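Local coordinates for protein putative creatinine amidohydrolase (Bacteroides fragilis, PDB 3LUB) that probably hydrolyses non-peptide carbon-nitrogen bonds in linear amides, using zinc bound in a site of the creatininase superfamily, at residues F[207-212]-F[216-221]; F[37-42]-F[170-175]; F[49-54]-F[115-120]; F[70-75]-F[96-101]. All blocks are in the same frame, centred on the assembly; numbering follows the deposited sequence.

Interaction 1 (F[207-212]-F[216-221]); sequences RHWDKA and SGVGNP
S216 meets W209 through its backbone. The carbonyl S216 O accepts a hydrogen bond from W209 NE1 at 3.0 Å, and the bond is fairly straight, 162° at the hydrogen. The acceptor lies at the edge of the indole, close to the ring plane, whereas the donor is tilted 34° from the carbonyl plane. This one bond uses the indole's N-H and ties the ring to the loop. Beside it, the S216 side chain packs on P33 and on L13 of a third subunit. G217 then carries the chain on to V218, its amide held by D215. V218 points back at segment 207-212, CG1 meeting R207 and CG2 both R207 and W209. V218 CG1, anti to the backbone N (chi1 -179°), lies over one face of the R207 guanidinium, 3.7 Å from R207 NH2 and offset toward the rim. V218 CG2 is 3.9 Å from R207 NE and also approaches the indole obliquely, 4.0 Å from W209 CZ2. R207 is itself layered on W209, its CD 3.7 Å above one face of the ring, and A212 CB sits at the guanidinium edge. Valine, arginine and tryptophan thus interlock, and Y253 of a second subunit packs against R207. The W209 side chain is about 5 Å from that of the zinc ligand E32, so the loop after helix 209-212 is bonded and packed onto W209 near the zinc site of the creatininase family.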
# COMPACT_ATOMS: atom_id res chain seq x y z
N ARG F 207 -8.93 -14.82 21.79
CA ARG F 207 -10.17 -15.52 22.11
C ARG F 207 -11.05 -15.56 20.86
O ARG F 207 -11.20 -14.56 20.16
CB ARG F 207 -10.88 -14.72 23.22
CG ARG F 207 -12.21 -15.30 23.69
CD ARG F 207 -12.97 -14.36 24.67
NE ARG F 207 -12.23 -13.98 25.88
CZ ARG F 207 -12.18 -14.69 27.02
NH1 ARG F 207 -12.77 -15.88 27.15
NH2 ARG F 207 -11.49 -14.21 28.05
N HIS F 208 -11.64 -16.73 20.59
CA HIS F 208 -12.66 -16.85 19.56
C HIS F 208 -14.03 -16.65 20.19
O HIS F 208 -14.46 -17.44 21.03
CB HIS F 208 -12.55 -18.20 18.86
CG HIS F 208 -11.29 -18.36 18.08
ND1 HIS F 208 -11.23 -19.09 16.92
CD2 HIS F 208 -10.05 -17.85 18.27
CE1 HIS F 208 -10.00 -19.03 16.43
NE2 HIS F 208 -9.26 -18.29 17.23
N TRP F 209 -14.70 -15.56 19.79
CA TRP F 209 -15.95 -15.15 20.41
C TRP F 209 -17.05 -16.18 20.21
O TRP F 209 -17.84 -16.43 21.12
CB TRP F 209 -16.37 -13.78 19.88
CG TRP F 209 -16.43 -12.77 20.94
CD1 TRP F 209 -17.55 -12.28 21.52
CD2 TRP F 209 -15.34 -12.15 21.60
NE1 TRP F 209 -17.24 -11.37 22.48
CE2 TRP F 209 -15.88 -11.28 22.58
CE3 TRP F 209 -13.95 -12.25 21.48
CZ2 TRP F 209 -15.10 -10.50 23.41
CZ3 TRP F 209 -13.16 -11.47 22.32
CH2 TRP F 209 -13.75 -10.60 23.28
N ASP F 210 -17.06 -16.80 19.03
CA ASP F 210 -18.04 -17.85 18.71
C ASP F 210 -17.93 -19.11 19.58
O ASP F 210 -18.92 -19.75 19.89
CB ASP F 210 -17.98 -18.23 17.22
CG ASP F 210 -16.65 -18.82 16.82
OD1 ASP F 210 -15.61 -18.19 17.10
OD2 ASP F 210 -16.67 -19.92 16.22
N LYS F 211 -16.72 -19.43 20.01
CA LYS F 211 -16.49 -20.60 20.85
C LYS F 211 -16.55 -20.25 22.32
O LYS F 211 -16.96 -21.08 23.12
CB LYS F 211 -15.12 -21.20 20.56
CG LYS F 211 -14.87 -21.50 19.10
CD LYS F 211 -15.72 -22.61 18.56
CE LYS F 211 -15.33 -22.90 17.11
NZ LYS F 211 -13.84 -22.79 16.87
N ALA F 212 -16.12 -19.03 22.67
CA ALA F 212 -15.84 -18.63 24.05
C ALA F 212 -16.99 -17.96 24.79
O ALA F 212 -16.93 -17.87 26.00
CB ALA F 212 -14.61 -17.66 24.12
N SER F 216 -21.97 -12.63 23.92
CA SER F 216 -20.92 -11.69 23.47
C SER F 216 -20.23 -10.97 24.63
O SER F 216 -19.23 -10.31 24.44
CB SER F 216 -21.45 -10.68 22.42
OG SER F 216 -22.03 -9.53 23.01
N GLY F 217 -20.74 -11.12 25.85
CA GLY F 217 -20.07 -10.61 27.03
C GLY F 217 -19.07 -11.61 27.58
O GLY F 217 -19.21 -12.83 27.40
N VAL F 218 -18.04 -11.09 28.24
CA VAL F 218 -17.09 -11.90 29.02
C VAL F 218 -17.07 -11.35 30.45
O VAL F 218 -16.34 -10.41 30.74
CB VAL F 218 -15.63 -11.86 28.44
CG1 VAL F 218 -14.68 -12.75 29.27
CG2 VAL F 218 -15.59 -12.28 26.99
N GLY F 219 -17.87 -11.95 31.34
CA GLY F 219 -18.02 -11.47 32.71
C GLY F 219 -19.48 -11.17 33.02
O GLY F 219 -20.20 -10.59 32.18
N ASN F 220 -19.92 -11.57 34.23
CA ASN F 220 -21.27 -11.29 34.74
C ASN F 220 -21.35 -9.83 35.22
O ASN F 220 -20.64 -9.45 36.14
CB ASN F 220 -21.65 -12.25 35.88
CG ASN F 220 -23.13 -12.26 36.19
OD1 ASN F 220 -23.81 -11.24 36.02
ND2 ASN F 220 -23.66 -13.42 36.59
N PRO F 221 -22.21 -9.00 34.56
CA PRO F 221 -22.35 -7.59 34.86
C PRO F 221 -23.47 -7.27 35.84
O PRO F 221 -23.75 -6.10 36.08
CB PRO F 221 -22.75 -7.04 33.50
CG PRO F 221 -23.60 -8.08 32.95
CD PRO F 221 -23.09 -9.37 33.45

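Interaction 2 (F[37-42]-F[170-175]); sequences HLPYLT and SVMMHY
M172, a selenomethionine, leaves its helix with CG opposite the backbone N (chi1 -172°), then folds twice, at chi2 (59°) and chi3 (69°), and this hooked shape delivers its CE to P39 and T42. M172 CE meets P39 CG end-on, at 3.9 Å. At the start of the next helix, M172 CE also lies 3.6 Å from T42 OG1 and 3.7 Å from T42 CG2. Nearer the root of the side chain, L38 slides past in the opposite direction. L38 CD2 touches both M172 CB and M172 CG, each at 3.6 Å. One side chain thus touches three residues of the 37-42 segment, and all four are buried. The loop keeps its shape by its own bonds: P39 to T42 is a type I turn, and P39 O accepts from T42 N at 3.0 Å. T42 OG1 is a second donor to P39 O, in the carbonyl plane on a lone pair, though the modelled 2.5 Å is doubtfully short. L46 of helix 42-62 also packs on M172, while H37 NE2 is hydrogen-bonded to T169. On the metal side, the T42 side chain comes within about 4 Å of a bound zinc ion and also touches E168. The contact packs helix 166-175, which carries E168, on the loop between the ligands H34 and D43, beside the two-zinc site of the creatininase family.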
# COMPACT_ATOMS: atom_id res chain seq x y z
N HIS F 37 -26.81 -5.90 26.65
CA HIS F 37 -27.39 -4.75 27.35
C HIS F 37 -26.65 -3.43 27.17
O HIS F 37 -27.22 -2.36 27.42
CB HIS F 37 -27.51 -5.05 28.84
CG HIS F 37 -26.20 -5.20 29.53
ND1 HIS F 37 -25.24 -6.10 29.11
CD2 HIS F 37 -25.67 -4.55 30.60
CE1 HIS F 37 -24.18 -5.99 29.90
NE2 HIS F 37 -24.42 -5.06 30.80
N LEU F 38 -25.38 -3.47 26.74
CA LEU F 38 -24.63 -2.23 26.59
C LEU F 38 -24.60 -1.79 25.12
O LEU F 38 -24.72 -2.62 24.22
CB LEU F 38 -23.22 -2.39 27.12
CG LEU F 38 -23.05 -2.38 28.64
CD1 LEU F 38 -21.66 -3.00 28.95
CD2 LEU F 38 -23.26 -0.97 29.18
N PRO F 39 -24.41 -0.49 24.90
CA PRO F 39 -24.33 0.03 23.55
C PRO F 39 -23.15 -0.50 22.72
O PRO F 39 -22.03 -0.71 23.25
CB PRO F 39 -24.18 1.55 23.75
CG PRO F 39 -24.25 1.80 25.19
CD PRO F 39 -24.28 0.56 25.94
N TYR F 40 -23.43 -0.66 21.42
CA TYR F 40 -22.41 -0.94 20.39
C TYR F 40 -21.24 0.02 20.44
O TYR F 40 -20.12 -0.36 20.12
CB TYR F 40 -23.00 -0.90 18.98
CG TYR F 40 -23.62 -2.20 18.53
CD1 TYR F 40 -24.90 -2.53 18.91
CD2 TYR F 40 -22.93 -3.09 17.71
CE1 TYR F 40 -25.48 -3.73 18.48
CE2 TYR F 40 -23.49 -4.28 17.30
CZ TYR F 40 -24.76 -4.60 17.68
OH TYR F 40 -25.34 -5.79 17.25
N LEU F 41 -21.49 1.26 20.85
CA LEU F 41 -20.41 2.28 20.94
C LEU F 41 -19.85 2.52 22.32
O LEU F 41 -19.19 3.51 22.52
CB LEU F 41 -20.91 3.60 20.34
CG LEU F 41 -21.14 3.63 18.82
CD1 LEU F 41 -21.55 5.03 18.39
CD2 LEU F 41 -19.86 3.28 18.09
N THR F 42 -20.07 1.60 23.25
CA THR F 42 -19.48 1.66 24.62
C THR F 42 -18.01 2.04 24.64
O THR F 42 -17.59 2.86 25.43
CB THR F 42 -19.68 0.30 25.37
OG1 THR F 42 -21.09 0.00 25.49
CG2 THR F 42 -19.00 0.28 26.77
N SER F 170 -21.04 -0.65 35.00
CA SER F 170 -21.16 0.34 36.07
C SER F 170 -20.84 1.72 35.56
O SER F 170 -21.54 2.66 35.88
CB SER F 170 -20.25 0.02 37.28
OG SER F 170 -20.65 -1.16 37.94
N VAL F 171 -19.75 1.84 34.80
CA VAL F 171 -19.31 3.14 34.34
C VAL F 171 -20.31 3.70 33.32
O VAL F 171 -20.58 4.88 33.32
CB VAL F 171 -17.88 3.10 33.78
CG1 VAL F 171 -17.43 4.50 33.28
CG2 VAL F 171 -16.88 2.52 34.85
N MSE F 172 -20.92 2.84 32.50
CA MSE F 172 -22.00 3.28 31.58
C MSE F 172 -23.21 3.74 32.40
O MSE F 172 -23.83 4.73 32.07
CB MSE F 172 -22.43 2.17 30.62
CG MSE F 172 -23.40 2.62 29.54
SE MSE F 172 -22.66 4.08 28.38
CE MSE F 172 -21.25 3.11 27.37
N MSE F 173 -23.56 2.99 33.45
CA MSE F 173 -24.71 3.35 34.28
C MSE F 173 -24.52 4.71 34.90
O MSE F 173 -25.49 5.47 35.04
CB MSE F 173 -24.98 2.30 35.35
CG MSE F 173 -25.63 1.04 34.81
SE MSE F 173 -25.62 -0.40 36.15
CE MSE F 173 -27.29 0.07 37.28
N HIS F 174 -23.28 5.03 35.24
CA HIS F 174 -22.94 6.34 35.79
C HIS F 174 -23.06 7.46 34.76
O HIS F 174 -23.80 8.42 34.96
CB HIS F 174 -21.54 6.30 36.37
CG HIS F 174 -20.97 7.63 36.71
ND1 HIS F 174 -21.54 8.47 37.64
CD2 HIS F 174 -19.84 8.25 36.29
CE1 HIS F 174 -20.80 9.56 37.76
NE2 HIS F 174 -19.76 9.45 36.95
N TYR F 175 -22.37 7.30 33.65
CA TYR F 175 -22.33 8.34 32.63
C TYR F 175 -23.58 8.42 31.77
O TYR F 175 -24.00 9.49 31.45
CB TYR F 175 -21.11 8.14 31.70
CG TYR F 175 -19.80 8.65 32.27
CD1 TYR F 175 -19.64 9.97 32.66
CD2 TYR F 175 -18.72 7.79 32.41
CE1 TYR F 175 -18.44 10.43 33.18
CE2 TYR F 175 -17.53 8.23 32.92
CZ TYR F 175 -17.39 9.55 33.28
OH TYR F 175 -16.18 9.96 33.78

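Interaction 3 (F[49-54]-F[115-120]); sequences DIAVEA and LILSGH. With ZN (zinc ion), chain B.
L117 meets A51 and I50 with aliphatic groups alone; the flat group of the two segments is the H120 imidazole, beyond the strand end, and both its nitrogens are engaged. H120 ND1 binds a zinc ion at 2.3 Å, NE2 is hydrogen-bonded to A76 O, and the ring of H77 meets that of H120 with the planes about 40° apart. Gripped on two nitrogens, the imidazole can hardly turn. The backbone leading to it is braced by S118, whose OG donates to H120 O at 3.0 Å from a position tilted 33° out of the carbonyl plane. Across the contact, L117 has CG anti to the backbone N (chi1 -173°), and its side chain is directed at the helix, where L117 CD2 is 3.7 Å from A51 CB. More loosely, L117 CD2 lies 4.4 Å from I50 CG2. The small alanine lets the helix backbone come close, so that L117 CD2 is also 4.2 Å from A51 N. W146 packs on both I50 and L117, and L240 of helix 226-249 also packs on I50. Strand 113-118 is thus seated on helix 42-62 in a parallel alpha/beta fold. H120 and E32 follow strands 113-118 and 23-28, and D43, from the start of helix 42-62, completes the protein ligands of this zinc ion, together with a water 2.5 Å from the metal.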
# COMPACT_ATOMS: atom_id res chain seq x y z
N ASP F 49 -16.18 10.43 27.53
CA ASP F 49 -16.70 11.02 28.79
C ASP F 49 -15.63 11.17 29.88
O ASP F 49 -15.51 12.24 30.51
CB ASP F 49 -17.90 10.22 29.28
CG ASP F 49 -19.13 10.40 28.39
OD1 ASP F 49 -19.03 11.13 27.36
OD2 ASP F 49 -20.18 9.79 28.70
N ILE F 50 -14.79 10.15 30.07
CA ILE F 50 -13.64 10.26 30.99
C ILE F 50 -12.69 11.38 30.59
O ILE F 50 -12.27 12.20 31.42
CB ILE F 50 -12.86 8.92 31.10
CG1 ILE F 50 -13.75 7.87 31.79
CG2 ILE F 50 -11.52 9.12 31.82
CD1 ILE F 50 -13.29 6.47 31.61
N ALA F 51 -12.32 11.44 29.31
CA ALA F 51 -11.34 12.43 28.84
C ALA F 51 -11.86 13.86 28.96
O ALA F 51 -11.10 14.77 29.32
CB ALA F 51 -10.90 12.12 27.39
N VAL F 52 -13.13 14.07 28.67
CA VAL F 52 -13.75 15.41 28.85
C VAL F 52 -13.73 15.82 30.33
O VAL F 52 -13.32 16.94 30.67
CB VAL F 52 -15.18 15.47 28.23
CG1 VAL F 52 -15.97 16.72 28.71
CG2 VAL F 52 -15.07 15.48 26.74
N GLU F 53 -14.10 14.89 31.21
CA GLU F 53 -14.05 15.14 32.65
C GLU F 53 -12.62 15.48 33.11
O GLU F 53 -12.45 16.37 33.89
CB GLU F 53 -14.54 13.93 33.43
CG GLU F 53 -15.91 14.04 34.05
CD GLU F 53 -16.03 13.18 35.31
OE1 GLU F 53 -15.59 13.67 36.38
OE2 GLU F 53 -16.54 12.03 35.24
N ALA F 54 -11.61 14.77 32.63
CA ALA F 54 -10.23 15.04 33.01
C ALA F 54 -9.74 16.35 32.42
O ALA F 54 -8.95 17.06 33.07
CB ALA F 54 -9.30 13.89 32.64
N LEU F 115 -2.56 12.45 23.25
CA LEU F 115 -2.81 11.21 23.96
C LEU F 115 -3.93 10.47 23.27
O LEU F 115 -5.00 11.04 23.09
CB LEU F 115 -3.19 11.45 25.41
CG LEU F 115 -3.56 10.17 26.18
CD1 LEU F 115 -2.30 9.39 26.47
CD2 LEU F 115 -4.37 10.44 27.41
N ILE F 116 -3.67 9.21 22.92
CA ILE F 116 -4.71 8.30 22.46
C ILE F 116 -5.29 7.58 23.68
O ILE F 116 -4.57 6.86 24.35
CB ILE F 116 -4.18 7.23 21.44
CG1 ILE F 116 -3.49 7.92 20.24
CG2 ILE F 116 -5.34 6.37 20.97
CD1 ILE F 116 -2.56 7.02 19.41
N LEU F 117 -6.57 7.84 23.99
CA LEU F 117 -7.23 7.19 25.11
C LEU F 117 -8.18 6.12 24.57
O LEU F 117 -9.27 6.42 24.07
CB LEU F 117 -7.98 8.22 25.99
CG LEU F 117 -8.59 7.70 27.31
CD1 LEU F 117 -7.53 7.09 28.23
CD2 LEU F 117 -9.35 8.80 28.02
N SER F 118 -7.75 4.87 24.66
CA SER F 118 -8.50 3.78 24.08
C SER F 118 -9.55 3.24 25.05
O SER F 118 -9.33 3.13 26.24
CB SER F 118 -7.57 2.64 23.60
OG SER F 118 -8.32 1.64 22.88
N GLY F 119 -10.69 2.85 24.48
CA GLY F 119 -11.74 2.17 25.20
C GLY F 119 -11.80 0.70 24.86
O GLY F 119 -12.60 -0.01 25.44
N HIS F 120 -10.94 0.24 23.95
CA HIS F 120 -11.00 -1.13 23.48
C HIS F 120 -9.62 -1.82 23.59
O HIS F 120 -8.65 -1.38 23.02
CB HIS F 120 -11.55 -1.12 22.05
CG HIS F 120 -11.54 -2.45 21.37
ND1 HIS F 120 -12.18 -3.56 21.89
CD2 HIS F 120 -10.98 -2.86 20.20
CE1 HIS F 120 -12.00 -4.58 21.07
NE2 HIS F 120 -11.26 -4.19 20.05
ZN ZN B . -14.04 -3.65 23.25
O HOH W 1 -14.50 -3.87 25.66

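Interaction 4 (F[70-75]-F[96-101]); sequences PPVPFG and QAILED
I98 and F74 cross at about a right angle: the isoleucine reaches out from helix 92-108, and the phenylalanine stands up from the loop. I98 CD1 comes to F74 CD2 at 3.9 Å, approaching the ring obliquely. The isoleucine makes this reach with CG1 anti to its carbonyl carbon (chi1 -71°) and CD1 extended beyond it (chi2 163°). Its other branch turns to V72, where I98 CG2 lies 4.2 Å from V72 CG1, a looser touch. The two branches of one side chain are thus divided between two loop residues, with P73 between them in sequence. P73 is folded back on the aromatic ring, its CG 3.9 Å above one face of F74 and offset toward the rim. W28 of strand 23-28 packs on both V72 and I98, joining the sheet to the contact. The subunit interface adds to the cluster: F74 packs on I98 of a third subunit, and I98 on F74 of that subunit. D101, farther along the helix, forms a salt bridge with R91 of the same neighbour. The contact packs helix 92-108 against the loop that leaves strand 66-68, within the beta-alpha-beta crossover from strand 66-68 to strand 113-118.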
# COMPACT_ATOMS: atom_id res chain seq x y z
N PRO F 70 -13.34 13.93 18.41
CA PRO F 70 -14.39 12.93 18.28
C PRO F 70 -13.83 11.50 18.40
O PRO F 70 -12.77 11.20 17.86
CB PRO F 70 -14.97 13.20 16.89
CG PRO F 70 -14.62 14.63 16.63
CD PRO F 70 -13.25 14.77 17.20
N PRO F 71 -14.53 10.63 19.11
CA PRO F 71 -14.03 9.25 19.20
C PRO F 71 -13.91 8.48 17.85
O PRO F 71 -14.74 8.65 16.97
CB PRO F 71 -15.00 8.57 20.16
CG PRO F 71 -16.03 9.52 20.48
CD PRO F 71 -15.77 10.83 19.87
N VAL F 72 -12.89 7.64 17.70
CA VAL F 72 -12.73 6.86 16.50
C VAL F 72 -13.47 5.55 16.73
O VAL F 72 -13.15 4.82 17.66
CB VAL F 72 -11.22 6.61 16.15
CG1 VAL F 72 -11.09 6.02 14.78
CG2 VAL F 72 -10.42 7.87 16.24
N PRO F 73 -14.48 5.23 15.90
CA PRO F 73 -15.24 4.04 16.20
C PRO F 73 -14.72 2.77 15.49
O PRO F 73 -15.51 1.87 15.23
CB PRO F 73 -16.62 4.42 15.66
CG PRO F 73 -16.29 5.19 14.41
CD PRO F 73 -14.99 5.90 14.68
N PHE F 74 -13.43 2.73 15.16
CA PHE F 74 -12.86 1.65 14.34
C PHE F 74 -11.87 0.85 15.17
O PHE F 74 -10.70 1.25 15.30
CB PHE F 74 -12.23 2.19 13.04
CG PHE F 74 -13.21 2.86 12.15
CD1 PHE F 74 -14.18 2.12 11.48
CD2 PHE F 74 -13.21 4.23 11.98
CE1 PHE F 74 -15.15 2.73 10.72
CE2 PHE F 74 -14.18 4.85 11.18
CZ PHE F 74 -15.15 4.10 10.56
N GLY F 75 -12.37 -0.27 15.71
CA GLY F 75 -11.63 -1.21 16.54
C GLY F 75 -11.11 -2.42 15.79
O GLY F 75 -11.55 -2.68 14.69
N GLN F 96 -3.82 2.65 11.14
CA GLN F 96 -2.60 3.43 11.02
C GLN F 96 -2.80 4.57 10.04
O GLN F 96 -2.32 5.66 10.25
CB GLN F 96 -1.45 2.52 10.62
CG GLN F 96 -0.13 3.24 10.44
CD GLN F 96 1.01 2.29 10.10
OE1 GLN F 96 1.33 1.37 10.86
NE2 GLN F 96 1.66 2.54 8.96
N ALA F 97 -3.51 4.33 8.96
CA ALA F 97 -3.81 5.37 8.00
C ALA F 97 -4.62 6.48 8.65
O ALA F 97 -4.37 7.64 8.39
CB ALA F 97 -4.59 4.80 6.80
N ILE F 98 -5.59 6.11 9.50
CA ILE F 98 -6.40 7.08 10.24
C ILE F 98 -5.51 7.97 11.12
O ILE F 98 -5.59 9.20 11.02
CB ILE F 98 -7.50 6.39 11.10
CG1 ILE F 98 -8.60 5.80 10.18
CG2 ILE F 98 -8.12 7.39 12.08
CD1 ILE F 98 -9.51 4.76 10.86
N LEU F 99 -4.67 7.35 11.95
CA LEU F 99 -3.78 8.09 12.87
C LEU F 99 -2.78 8.96 12.12
O LEU F 99 -2.52 10.09 12.51
CB LEU F 99 -3.02 7.13 13.80
CG LEU F 99 -2.13 7.73 14.92
CD1 LEU F 99 -2.94 8.67 15.83
CD2 LEU F 99 -1.50 6.63 15.71
N GLU F 100 -2.22 8.44 11.03
CA GLU F 100 -1.40 9.25 10.13
C GLU F 100 -2.11 10.51 9.69
O GLU F 100 -1.53 11.59 9.73
CB GLU F 100 -0.96 8.44 8.89
CG GLU F 100 0.09 7.38 9.27
CD GLU F 100 0.51 6.45 8.14
OE1 GLU F 100 -0.19 6.42 7.12
OE2 GLU F 100 1.54 5.75 8.31
N ASP F 101 -3.37 10.38 9.28
CA ASP F 101 -4.10 11.55 8.78
C ASP F 101 -4.42 12.54 9.90
O ASP F 101 -4.33 13.74 9.68
CB ASP F 101 -5.37 11.15 7.99
CG ASP F 101 -5.05 10.51 6.64
OD1 ASP F 101 -3.89 10.54 6.19
OD2 ASP F 101 -5.96 9.97 6.01

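Going along the chain from the N terminus, segment 37-42 comes first, in the loop before helix 42-62, and waits until 170-175 to close interaction 2, the widest loop. Interaction 3 opens at 49-54 and closes at 115-120 within that span, and interaction 4, 70-75 with 96-101, lies inside it in turn, so the three are concentric and none cross. Interaction 1 follows in series as a short local closure. Neighbours touch: Y175 OH is 2.6 Å from E53 OE2, a probable hydrogen bond between interactions 2 and 3, I116 packs on L99 between 3 and 4, and P221 packs on H37 between 1 and 2. Together they tie the sheet, its flanking helices and the loops round the zinc ions.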